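Local coordinates for DNA repair protein XRCC1 (Mus musculus, PDB 3PC6) that serves as a scaffold in DNA single-strand break repair, assembling repair protein complexes and binding poly-ADP-ribose chains, here represented by its second BRCT domain, at residues B[12-17]-B[47-52]. Sequence-based numbering, arbitrary orientation.
Sequences HFFLYG and QFVITA
Phe13 and Phe48 lie side by side on one face of two parallel strands, 12-16 and 48-51. Their ring planes are 31° apart, so the pair is oblique, and Phe48 CD1 sits over one face of the Phe13 ring, toward its rim. Ile50 fills the hollow between the Phe13 ring and Leu15. Its CD1 reaches the edge of the Phe13 ring, 4.2 Å from Phe13 CD2. Its CB and CG1 take up the Leu15 CD2 branch, with Leu15 CD2 3.8 Å from Ile50 CB. On the other face, Val49 CG1 packs at the mouth of the notch between Phe14 and Tyr16, 3.8 Å from Tyr16 CB and more loosely at the Phe14 ring edge. With CG anti to the backbone N (chi1 171°), Tyr16 runs alongside Thr51, and Tyr16 CD2 lies 3.5 Å from Thr51 OG1, itself hydrogen-bonded to Gln53 N.

Phe14 N donates a hydrogen bond to Phe48 O, Phe14 O accepts one from Ile50 N, and Tyr16 N donates to Ile50 O. His12 O accepts from both Gln47 N and Phe48 N. Gln47 OE1 accepts a hydrogen bond from His12 N at 3.0 Å; an alanine in place of Gln47 would probably leave the His12 N-H without this acceptor.

These are central strands of the BRCT sheet, between strands 37-38 and 70-72. Helix 23-33 covers Phe13 and Leu15, while Phe59 of helix 59-65 meets Tyr16 edge-to-face.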
loop_
_atom_site.group_PDB
_atom_site.type_symbol
_atom_site.label_atom_id
_atom_site.label_comp_id
_atom_site.label_asym_id
_atom_site.label_seq_id
_atom_site.Cartn_x
_atom_site.Cartn_y
_atom_site.Cartn_z
ATOM N N HIS B 12 -2.910 -13.127 0.199
ATOM C CA HIS B 12 -3.005 -12.292 1.396
ATOM C C HIS B 12 -1.767 -12.386 2.277
ATOM O O HIS B 12 -1.312 -13.487 2.590
ATOM C CB HIS B 12 -4.248 -12.667 2.193
ATOM C CG HIS B 12 -5.519 -12.484 1.425
ATOM N ND1 HIS B 12 -6.346 -11.396 1.603
ATOM C CD2 HIS B 12 -6.090 -13.236 0.454
ATOM C CE1 HIS B 12 -7.378 -11.490 0.784
ATOM N NE2 HIS B 12 -7.247 -12.597 0.075
ATOM N N PHE B 13 -1.229 -11.227 2.663
ATOM C CA PHE B 13 0.023 -11.156 3.414
ATOM C C PHE B 13 -0.195 -10.509 4.774
ATOM O O PHE B 13 -1.009 -9.592 4.910
ATOM C CB PHE B 13 1.063 -10.315 2.651
ATOM C CG PHE B 13 1.374 -10.822 1.265
ATOM C CD1 PHE B 13 0.444 -10.703 0.238
ATOM C CD2 PHE B 13 2.607 -11.381 0.986
ATOM C CE1 PHE B 13 0.732 -11.162 -1.043
ATOM C CE2 PHE B 13 2.904 -11.844 -0.281
ATOM C CZ PHE B 13 1.964 -11.733 -1.303
ATOM N N PHE B 14 0.537 -10.987 5.771
ATOM C CA PHE B 14 0.648 -10.322 7.061
ATOM C C PHE B 14 2.127 -10.008 7.296
ATOM O O PHE B 14 2.976 -10.892 7.204
ATOM C CB PHE B 14 0.120 -11.226 8.173
ATOM C CG PHE B 14 0.236 -10.631 9.542
ATOM C CD1 PHE B 14 -0.725 -9.754 10.016
ATOM C CD2 PHE B 14 1.301 -10.964 10.370
ATOM C CE1 PHE B 14 -0.618 -9.208 11.293
ATOM C CE2 PHE B 14 1.419 -10.423 11.638
ATOM C CZ PHE B 14 0.456 -9.537 12.099
ATOM N N LEU B 15 2.449 -8.748 7.564
ATOM C CA LEU B 15 3.837 -8.377 7.806
ATOM C C LEU B 15 4.108 -8.488 9.303
ATOM O O LEU B 15 3.565 -7.740 10.121
ATOM C CB LEU B 15 4.138 -6.962 7.270
ATOM C CG LEU B 15 3.854 -6.770 5.765
ATOM C CD1 LEU B 15 4.236 -5.347 5.300
ATOM C CD2 LEU B 15 4.561 -7.815 4.899
ATOM N N TYR B 16 4.923 -9.459 9.672
ATOM C CA TYR B 16 5.145 -9.718 11.088
ATOM C C TYR B 16 6.324 -8.904 11.604
ATOM O O TYR B 16 7.425 -9.003 11.080
ATOM C CB TYR B 16 5.379 -11.213 11.311
ATOM C CG TYR B 16 5.832 -11.552 12.711
ATOM C CD1 TYR B 16 4.924 -11.955 13.678
ATOM C CD2 TYR B 16 7.171 -11.454 13.065
ATOM C CE1 TYR B 16 5.343 -12.258 14.969
ATOM C CE2 TYR B 16 7.602 -11.749 14.354
ATOM C CZ TYR B 16 6.686 -12.152 15.298
ATOM O OH TYR B 16 7.119 -12.448 16.573
ATOM N N GLY B 17 6.076 -8.078 12.614
ATOM C CA GLY B 17 7.144 -7.429 13.346
ATOM C C GLY B 17 7.903 -6.334 12.634
ATOM O O GLY B 17 7.388 -5.672 11.716
ATOM N N GLN B 47 -2.371 -15.877 4.184
ATOM C CA GLN B 47 -1.699 -16.996 3.554
ATOM C C GLN B 47 -0.176 -16.956 3.735
ATOM O O GLN B 47 0.464 -18.007 3.850
ATOM C CB GLN B 47 -2.071 -17.050 2.072
ATOM C CG GLN B 47 -3.573 -17.203 1.846
ATOM C CD GLN B 47 -3.992 -16.919 0.411
ATOM O OE1 GLN B 47 -3.444 -16.035 -0.239
ATOM N NE2 GLN B 47 -4.973 -17.667 -0.083
ATOM N N PHE B 48 0.393 -15.747 3.766
ATOM C CA PHE B 48 1.834 -15.557 3.904
ATOM C C PHE B 48 2.168 -14.614 5.053
ATOM O O PHE B 48 1.710 -13.478 5.085
ATOM C CB PHE B 48 2.444 -15.007 2.607
ATOM C CG PHE B 48 2.180 -15.878 1.427
ATOM C CD1 PHE B 48 1.103 -15.629 0.596
ATOM C CD2 PHE B 48 2.969 -17.003 1.191
ATOM C CE1 PHE B 48 0.827 -16.467 -0.482
ATOM C CE2 PHE B 48 2.704 -17.847 0.108
ATOM C CZ PHE B 48 1.627 -17.581 -0.724
ATOM N N VAL B 49 2.961 -15.113 5.988
ATOM C CA VAL B 49 3.501 -14.316 7.088
ATOM C C VAL B 49 4.945 -13.963 6.737
ATOM O O VAL B 49 5.797 -14.853 6.606
ATOM C CB VAL B 49 3.452 -15.123 8.396
ATOM C CG1 VAL B 49 4.117 -14.362 9.542
ATOM C CG2 VAL B 49 2.001 -15.475 8.733
ATOM N N ILE B 50 5.206 -12.675 6.534
ATOM C CA ILE B 50 6.539 -12.206 6.168
ATOM C C ILE B 50 7.264 -11.751 7.420
ATOM O O ILE B 50 6.751 -10.918 8.163
ATOM C CB ILE B 50 6.482 -11.028 5.181
ATOM C CG1 ILE B 50 5.572 -11.356 3.992
ATOM C CG2 ILE B 50 7.889 -10.629 4.749
ATOM C CD1 ILE B 50 5.974 -12.596 3.174
ATOM N N THR B 51 8.443 -12.314 7.665
ATOM C CA THR B 51 9.183 -12.021 8.890
ATOM C C THR B 51 10.697 -11.981 8.678
ATOM O O THR B 51 11.254 -12.838 7.999
ATOM C CB THR B 51 8.861 -13.042 10.003
ATOM O OG1 THR B 51 9.741 -12.834 11.116
ATOM C CG2 THR B 51 9.015 -14.478 9.499
ATOM N N ALA B 52 11.352 -10.986 9.271
ATOM C CA ALA B 52 12.815 -10.917 9.261
ATOM C C ALA B 52 13.417 -11.460 10.578
ATOM O O ALA B 52 14.638 -11.480 10.753
ATOM C CB ALA B 52 13.267 -9.467 9.027
HETATM O O HOH W 1 10.063 -9.085 11.092
#